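PDB 3S9V: abietadiene synthase, chloroplastic from Abies grandis, which is a largely helical chloroplast enzyme of the terpene synthase family, combining an N-terminal terpene synthase domain with a metal-binding terpene synthase domain in one chain. Local coordinates for residues 251-254 with 255-258; 266-269 with 270-273; 549-552 with 553-557; 568-571 with 572-576. All coordinates share one frame; numbering follows the deposited sequence.

Interaction 1 (251-254 with 255-258); sequences LNFV and LKKF
Val254 and Phe258 meet one turn apart near the end of helix 245-258. The apolar part of the contact is small. CG1 of Val254 approaches the ring of Phe258 at CD1, 3.8 Å away, and the two side chains slant across each other. CG1 lies anti to the backbone N of Val254 (chi1 169°), on the carbonyl side, and this turns it down the helix toward the ring. The aliphatic chain of Lys257 covers one face of that ring, with CD 3.6 Å above the plane and over its centre. The chain runs on to a salt bridge between Lys257 and Glu51.

The backbone bonds change character along the turn. Leu255 N gives a straight bond to Leu251 O at 2.8 Å. Lys256 N is shared weakly between the carbonyls of Asn252 and Phe253. Val254 O takes a weak bond from Lys257 N and a straighter one (163°) from Phe258 N, 3.1 Å away.

One water bridges Phe253 O and Lys256 NZ. It donates to Phe253 O at 2.8 Å and accepts from Lys256 NZ at 3.3 Å. It also sits 3.2 Å above one face of the Phe253 ring, toward the rim. Bends at chi3 and chi4 curl the Lys256 chain back, and its CE comes within 4.3 Å of Phe253 CD2.

Phe253 and Phe258 also make edge-to-face pairs, with Tyr49 and Tyr266 respectively. The mixture of i+4 and weak i+3 bonds is that of the last turn of an alpha helix in an all-helical terpene synthase domain.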
# COMPACT_ATOMS: atom_id res chain seq x y z
N LEU A 251 -13.84 28.20 -13.77
CA LEU A 251 -14.90 28.33 -12.78
C LEU A 251 -16.20 27.76 -13.33
O LEU A 251 -16.92 27.06 -12.63
CB LEU A 251 -15.06 29.80 -12.36
CG LEU A 251 -13.81 30.38 -11.68
CD1 LEU A 251 -14.04 31.83 -11.31
CD2 LEU A 251 -13.46 29.57 -10.44
N ASN A 252 -16.50 28.05 -14.60
CA ASN A 252 -17.71 27.51 -15.22
C ASN A 252 -17.64 25.98 -15.18
O ASN A 252 -18.63 25.31 -14.89
CB ASN A 252 -17.84 27.96 -16.68
CG ASN A 252 -18.22 29.43 -16.81
OD1 ASN A 252 -19.03 29.94 -16.03
ND2 ASN A 252 -17.65 30.10 -17.80
N PHE A 253 -16.45 25.45 -15.48
CA PHE A 253 -16.21 24.01 -15.48
C PHE A 253 -16.44 23.40 -14.10
O PHE A 253 -17.03 22.32 -13.98
CB PHE A 253 -14.78 23.73 -15.98
CG PHE A 253 -14.28 22.35 -15.66
CD1 PHE A 253 -13.55 22.12 -14.49
CD2 PHE A 253 -14.51 21.29 -16.52
CE1 PHE A 253 -13.05 20.85 -14.19
CE2 PHE A 253 -14.02 20.02 -16.24
CZ PHE A 253 -13.29 19.79 -15.06
N VAL A 254 -16.00 24.09 -13.06
CA VAL A 254 -16.20 23.59 -11.71
C VAL A 254 -17.69 23.65 -11.36
O VAL A 254 -18.24 22.71 -10.80
CB VAL A 254 -15.41 24.41 -10.67
CG1 VAL A 254 -15.85 24.03 -9.26
CG2 VAL A 254 -13.92 24.17 -10.84
N LEU A 255 -18.33 24.76 -11.72
CA LEU A 255 -19.76 24.93 -11.44
C LEU A 255 -20.63 24.00 -12.28
O LEU A 255 -21.79 23.76 -11.94
CB LEU A 255 -20.17 26.38 -11.67
CG LEU A 255 -19.71 27.31 -10.55
CD1 LEU A 255 -19.96 28.75 -10.93
CD2 LEU A 255 -20.44 26.95 -9.27
N LYS A 256 -20.07 23.47 -13.36
CA LYS A 256 -20.82 22.55 -14.20
C LYS A 256 -21.04 21.29 -13.38
O LYS A 256 -22.10 20.66 -13.44
CB LYS A 256 -20.04 22.22 -15.48
CG LYS A 256 -20.71 21.18 -16.37
CD LYS A 256 -20.00 21.02 -17.71
CE LYS A 256 -18.57 20.54 -17.54
NZ LYS A 256 -18.47 19.17 -16.97
N LYS A 257 -20.02 20.93 -12.60
CA LYS A 257 -20.07 19.75 -11.75
C LYS A 257 -20.86 19.97 -10.45
O LYS A 257 -21.69 19.15 -10.08
CB LYS A 257 -18.63 19.31 -11.40
CG LYS A 257 -18.46 17.85 -10.93
CD LYS A 257 -19.23 17.55 -9.65
CE LYS A 257 -18.94 16.14 -9.14
NZ LYS A 257 -19.28 15.08 -10.12
N PHE A 258 -20.62 21.10 -9.77
CA PHE A 258 -21.30 21.34 -8.51
C PHE A 258 -22.50 22.29 -8.49
O PHE A 258 -23.08 22.53 -7.43
CB PHE A 258 -20.28 21.79 -7.47
CG PHE A 258 -19.12 20.86 -7.32
CD1 PHE A 258 -17.93 21.11 -7.98
CD2 PHE A 258 -19.23 19.71 -6.55
CE1 PHE A 258 -16.85 20.23 -7.87
CE2 PHE A 258 -18.17 18.82 -6.43
CZ PHE A 258 -16.97 19.08 -7.09
O HOH W 1 -16.55 19.58 -14.35

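Interaction 2 (266-269 with 270-273); sequences YPLD and LFER
The first turn of helix 269-282 starts with Leu268 at the N-cap position, and its carbonyl takes the bond from Glu272 N. That bond, from Glu272 N to Leu268 O, is 2.8 Å long.

The next carbonyl holds a side chain as well as backbone. Asp269 O accepts a weak bond from Arg273 N at 3.4 Å and a second bond from Arg273 NH1 at 3.2 Å. NH1 points at the oxygen in the plane of the guanidinium group, with a fairly straight N-H (159°). It is tilted 30° out of the carbonyl plane. The Arg273 chain is extended from CG to NE, then turns at chi4 (72°), which brings NH1 back over the start of the helix. NH1 also lies 3.4 Å from Asp269 CB. The carboxylate is farther off, with OD1 5.1 Å from NH1. It is bonded instead to the hydroxyl of Tyr299 and the backbone N of Arg313.

Apolar contact is light. Leu268 CD2 comes to 4.5 Å from CD2 of the Phe271 ring, obliquely.

The turn is buried. Helix 290-301 touches it through Tyr299, which makes a cation-pi contact with Arg273. NH1 also donates to Gly48 O, while Phe271 packs edge-to-face on Trp275 of its own helix and on Trp447 of strand 447-448.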
# COMPACT_ATOMS: atom_id res chain seq x y z
N TYR A 266 -9.92 21.46 -7.66
CA TYR A 266 -10.55 20.58 -8.62
C TYR A 266 -9.78 20.68 -9.93
O TYR A 266 -9.14 21.69 -10.20
CB TYR A 266 -12.01 21.02 -8.84
CG TYR A 266 -12.98 19.89 -9.09
CD1 TYR A 266 -13.22 18.92 -8.11
CD2 TYR A 266 -13.65 19.77 -10.31
CE1 TYR A 266 -14.10 17.85 -8.34
CE2 TYR A 266 -14.53 18.71 -10.56
CZ TYR A 266 -14.75 17.76 -9.57
OH TYR A 266 -15.61 16.72 -9.81
N PRO A 267 -9.80 19.61 -10.75
CA PRO A 267 -10.50 18.35 -10.45
C PRO A 267 -9.67 17.45 -9.53
O PRO A 267 -8.58 17.84 -9.09
CB PRO A 267 -10.73 17.75 -11.84
CG PRO A 267 -9.52 18.22 -12.61
CD PRO A 267 -9.37 19.66 -12.16
N LEU A 268 -10.17 16.25 -9.25
CA LEU A 268 -9.46 15.33 -8.36
C LEU A 268 -9.47 13.90 -8.90
O LEU A 268 -9.35 12.93 -8.14
CB LEU A 268 -10.13 15.36 -6.98
CG LEU A 268 -10.17 16.73 -6.29
CD1 LEU A 268 -11.00 16.64 -5.02
CD2 LEU A 268 -8.74 17.19 -5.97
N ASP A 269 -9.58 13.78 -10.22
CA ASP A 269 -9.67 12.49 -10.90
C ASP A 269 -8.56 11.46 -10.70
O ASP A 269 -8.85 10.26 -10.64
CB ASP A 269 -9.89 12.72 -12.41
CG ASP A 269 -8.83 13.61 -13.03
OD1 ASP A 269 -8.60 13.50 -14.26
OD2 ASP A 269 -8.22 14.44 -12.31
N LEU A 270 -7.31 11.89 -10.60
CA LEU A 270 -6.22 10.92 -10.42
C LEU A 270 -6.11 10.54 -8.95
O LEU A 270 -5.86 9.38 -8.59
CB LEU A 270 -4.89 11.51 -10.90
CG LEU A 270 -4.79 12.05 -12.32
CD1 LEU A 270 -3.32 12.28 -12.63
CD2 LEU A 270 -5.39 11.07 -13.33
N PHE A 271 -6.26 11.54 -8.09
CA PHE A 271 -6.20 11.32 -6.66
C PHE A 271 -7.33 10.36 -6.24
O PHE A 271 -7.09 9.38 -5.54
CB PHE A 271 -6.30 12.68 -5.95
CG PHE A 271 -6.56 12.59 -4.47
CD1 PHE A 271 -5.84 11.70 -3.68
CD2 PHE A 271 -7.51 13.41 -3.87
CE1 PHE A 271 -6.06 11.64 -2.31
CE2 PHE A 271 -7.74 13.35 -2.50
CZ PHE A 271 -7.02 12.46 -1.71
N GLU A 272 -8.54 10.62 -6.71
CA GLU A 272 -9.68 9.78 -6.34
C GLU A 272 -9.57 8.33 -6.81
O GLU A 272 -9.82 7.40 -6.04
CB GLU A 272 -10.97 10.39 -6.87
CG GLU A 272 -12.20 9.58 -6.51
CD GLU A 272 -13.49 10.33 -6.75
OE1 GLU A 272 -13.92 10.46 -7.92
OE2 GLU A 272 -14.07 10.80 -5.76
N ARG A 273 -9.18 8.13 -8.06
CA ARG A 273 -9.06 6.78 -8.60
C ARG A 273 -7.95 5.96 -7.95
O ARG A 273 -8.16 4.79 -7.61
CB ARG A 273 -8.85 6.83 -10.12
CG ARG A 273 -10.12 7.15 -10.90
CD ARG A 273 -9.83 7.27 -12.39
NE ARG A 273 -11.04 7.46 -13.19
CZ ARG A 273 -11.76 8.58 -13.21
NH1 ARG A 273 -11.39 9.63 -12.48
NH2 ARG A 273 -12.84 8.65 -13.96

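Interaction 3 (549-552 with 553-557); sequences DLKL and FTESV
Ser556 places its OG anti to its own carbonyl carbon (chi1 -64°), back along the helix toward Leu552 O. The hydroxyl donates to that oxygen at 2.7 Å. It comes from above the carbonyl plane, 38° out of it, and not along a lone pair. Ser556 N donates to the same oxygen at 2.8 Å from the opposite face. Two donors of one residue thus hold Leu552 O.

Thr554 adopts a similar torsion. Its OG1 lies 3.3 Å from Leu550 O, a weak approach that is not settled, since OG1 also pairs with the hydroxyl of Tyr541. Thr554 N makes a straight bond to Leu550 O at 3.0 Å.

Such serine and threonine hydroxyls turned back on the i-4 carbonyl are a familiar feature of alpha helices, here in helix 547-559 of the metal-binding terpene synthase domain.

On another side of the helix, Glu555 N bonds to Lys551 O at 2.9 Å. The side chains of the two residues carry opposite charges, but Lys551 NZ and Glu555 OE2 stay 4.4 Å apart, beyond a salt bridge. Glu555 bends at chi2, and its OE2 forms a salt bridge with Arg559. The Phe553 side chain packs against helices 521-541 and 570-594 and meets Phe576 edge-to-face.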
# COMPACT_ATOMS: atom_id res chain seq x y z
N ASP A 549 19.83 -46.79 3.81
CA ASP A 549 18.41 -46.79 4.15
C ASP A 549 17.64 -45.73 3.35
O ASP A 549 16.57 -46.01 2.80
CB ASP A 549 18.22 -46.54 5.66
CG ASP A 549 18.50 -47.77 6.51
OD1 ASP A 549 18.68 -48.87 5.94
OD2 ASP A 549 18.55 -47.63 7.75
N LEU A 550 18.20 -44.53 3.29
CA LEU A 550 17.58 -43.43 2.55
C LEU A 550 17.38 -43.84 1.10
O LEU A 550 16.39 -43.46 0.46
CB LEU A 550 18.46 -42.17 2.61
CG LEU A 550 18.63 -41.54 3.99
CD1 LEU A 550 19.48 -40.29 3.88
CD2 LEU A 550 17.27 -41.20 4.57
N LYS A 551 18.32 -44.63 0.59
CA LYS A 551 18.25 -45.10 -0.79
C LYS A 551 17.00 -45.95 -1.04
O LYS A 551 16.50 -46.01 -2.17
CB LYS A 551 19.50 -45.90 -1.13
CG LYS A 551 19.57 -46.25 -2.60
CD LYS A 551 20.70 -47.21 -2.90
CE LYS A 551 20.59 -47.69 -4.34
NZ LYS A 551 19.23 -48.27 -4.62
N LEU A 552 16.50 -46.61 -0.01
CA LEU A 552 15.30 -47.43 -0.16
C LEU A 552 14.12 -46.50 -0.39
O LEU A 552 13.25 -46.78 -1.21
CB LEU A 552 15.04 -48.27 1.09
CG LEU A 552 16.12 -49.27 1.51
CD1 LEU A 552 15.74 -49.86 2.87
CD2 LEU A 552 16.26 -50.37 0.47
N PHE A 553 14.09 -45.38 0.33
CA PHE A 553 13.00 -44.42 0.17
C PHE A 553 13.04 -43.83 -1.24
O PHE A 553 12.03 -43.82 -1.95
CB PHE A 553 13.12 -43.30 1.22
CG PHE A 553 11.85 -42.51 1.41
CD1 PHE A 553 11.47 -41.51 0.51
CD2 PHE A 553 11.01 -42.77 2.50
CE1 PHE A 553 10.29 -40.79 0.69
CE2 PHE A 553 9.82 -42.06 2.68
CZ PHE A 553 9.46 -41.07 1.77
N THR A 554 14.21 -43.36 -1.65
CA THR A 554 14.38 -42.78 -2.98
C THR A 554 13.97 -43.78 -4.06
O THR A 554 13.28 -43.42 -5.03
CB THR A 554 15.84 -42.33 -3.21
OG1 THR A 554 16.22 -41.41 -2.18
CG2 THR A 554 15.98 -41.64 -4.55
N GLU A 555 14.40 -45.03 -3.90
CA GLU A 555 14.09 -46.09 -4.85
C GLU A 555 12.60 -46.42 -4.86
O GLU A 555 12.02 -46.71 -5.91
CB GLU A 555 14.89 -47.35 -4.52
CG GLU A 555 14.55 -48.56 -5.40
CD GLU A 555 15.16 -48.47 -6.78
OE1 GLU A 555 14.93 -47.46 -7.49
OE2 GLU A 555 15.88 -49.41 -7.17
N SER A 556 11.98 -46.38 -3.68
CA SER A 556 10.56 -46.68 -3.57
C SER A 556 9.77 -45.67 -4.38
O SER A 556 8.84 -46.03 -5.10
CB SER A 556 10.10 -46.61 -2.10
OG SER A 556 10.73 -47.61 -1.31
N VAL A 557 10.16 -44.40 -4.27
CA VAL A 557 9.49 -43.33 -5.00
C VAL A 557 9.68 -43.50 -6.51
O VAL A 557 8.78 -43.22 -7.29
CB VAL A 557 10.04 -41.95 -4.57
CG1 VAL A 557 9.34 -40.84 -5.33
CG2 VAL A 557 9.84 -41.76 -3.07

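Interaction 4 (568-571 with 572-576); sequences MPQQ and MKICF
Met568 and Met572 cross at about a right angle, unusually close together. The methyl CE of Met572 is only 3.4 Å from Met568 CG, tighter than normal carbon contact. The exact position of this methyl is therefore doubtful.

Met568 reaches farther along the helix. Its chain is extended beyond CG, which carries SD past Lys573 CA to Phe576. SD lies 4.0 Å from Phe576 CB and 5.3 Å from the centroid of the ring, 47° off the normal. This is an oblique Met-aromatic contact. Pro569 CD also packs on Met572 CB at 3.8 Å. Met572 puts its CG anti to the backbone N (chi1 -171°), and from there its sulfur also passes near the proline ring.

Pro569 is at the N-cap position of helix 570-594. Its carbonyl O takes a straight bond from Lys573 N at 3.0 Å. Gln570 O accepts a weak bond from Ile574 N, and Gln571 O a good one from Cys575 N at 3.0 Å. The exposed Gln570 bends at chi2, and its OE1 comes 3.9 Å from Ile574 CD1.

The methionines and Phe576 face helix 547-559, packing on Ser556 and Phe553. Cys575 rests on helix 521-541, and Gln571 OE1 takes a hydrogen bond from Asn498 N in a loop.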
# COMPACT_ATOMS: atom_id res chain seq x y z
N MET A 568 12.79 -51.61 5.18
CA MET A 568 12.84 -50.29 5.81
C MET A 568 12.78 -50.25 7.33
O MET A 568 12.08 -51.04 7.96
CB MET A 568 11.70 -49.41 5.29
CG MET A 568 11.87 -48.86 3.90
SD MET A 568 10.49 -47.77 3.39
CE MET A 568 10.83 -47.69 1.62
N PRO A 569 13.52 -49.31 7.93
CA PRO A 569 13.54 -49.15 9.38
C PRO A 569 12.10 -48.88 9.80
O PRO A 569 11.26 -48.51 8.97
CB PRO A 569 14.42 -47.91 9.58
CG PRO A 569 15.36 -47.98 8.43
CD PRO A 569 14.47 -48.38 7.28
N GLN A 570 11.81 -49.05 11.09
CA GLN A 570 10.48 -48.83 11.62
C GLN A 570 9.88 -47.51 11.15
O GLN A 570 8.92 -47.48 10.39
CB GLN A 570 10.52 -48.86 13.15
CG GLN A 570 9.20 -48.50 13.82
CD GLN A 570 8.09 -49.47 13.48
OE1 GLN A 570 6.92 -49.25 13.83
NE2 GLN A 570 8.43 -50.56 12.80
N GLN A 571 10.47 -46.42 11.62
CA GLN A 571 10.03 -45.07 11.29
C GLN A 571 9.93 -44.76 9.79
O GLN A 571 8.95 -44.16 9.35
CB GLN A 571 10.97 -44.05 11.95
CG GLN A 571 10.94 -44.09 13.46
CD GLN A 571 9.62 -43.59 14.02
OE1 GLN A 571 9.33 -42.39 13.96
NE2 GLN A 571 8.82 -44.50 14.55
N MET A 572 10.93 -45.16 9.02
CA MET A 572 10.93 -44.89 7.58
C MET A 572 9.72 -45.54 6.89
O MET A 572 9.07 -44.92 6.05
CB MET A 572 12.24 -45.38 6.95
CG MET A 572 12.43 -44.97 5.49
SD MET A 572 14.05 -45.36 4.77
CE MET A 572 13.54 -46.02 3.23
N LYS A 573 9.43 -46.78 7.25
CA LYS A 573 8.33 -47.54 6.66
C LYS A 573 7.02 -46.78 6.78
O LYS A 573 6.29 -46.62 5.81
CB LYS A 573 8.20 -48.89 7.36
CG LYS A 573 7.07 -49.77 6.87
CD LYS A 573 7.06 -51.08 7.65
CE LYS A 573 5.85 -51.94 7.31
NZ LYS A 573 5.82 -53.18 8.15
N ILE A 574 6.74 -46.33 8.00
CA ILE A 574 5.53 -45.58 8.29
C ILE A 574 5.53 -44.31 7.43
O ILE A 574 4.55 -44.02 6.73
CB ILE A 574 5.49 -45.18 9.79
CG1 ILE A 574 5.29 -46.42 10.65
CG2 ILE A 574 4.39 -44.16 10.03
CD1 ILE A 574 5.39 -46.14 12.14
N CYS A 575 6.63 -43.57 7.48
CA CYS A 575 6.75 -42.34 6.72
C CYS A 575 6.40 -42.57 5.26
O CYS A 575 5.58 -41.84 4.70
CB CYS A 575 8.17 -41.78 6.84
SG CYS A 575 8.47 -40.37 5.75
N PHE A 576 7.01 -43.57 4.64
CA PHE A 576 6.75 -43.85 3.24
C PHE A 576 5.30 -44.25 2.94
O PHE A 576 4.67 -43.70 2.03
CB PHE A 576 7.67 -44.95 2.70
CG PHE A 576 7.51 -45.19 1.23
CD1 PHE A 576 7.95 -44.25 0.31
CD2 PHE A 576 6.84 -46.32 0.77
CE1 PHE A 576 7.71 -44.41 -1.05
CE2 PHE A 576 6.60 -46.49 -0.60
CZ PHE A 576 7.04 -45.54 -1.51

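Overall arrangement
The four contacts form two pairs, in order along the chain. Interactions 1 and 2 lie in the N-terminal terpene synthase domain, on helix 245-258 and at the start of helix 269-282 with the loop before it. Their centres are about 15 Å apart. Tyr266 of that loop packs back on Phe253, Val254, Lys257 and Phe258. Interactions 3 and 4 lie in the metal-binding domain, on helix 547-559 and at the start of helix 570-594. Their centres are about 10 Å apart, and the two helices pack together. The pairs are on opposite sides of the chain's centre, with centres 63 to 78 Å apart, in an elongated helical protein.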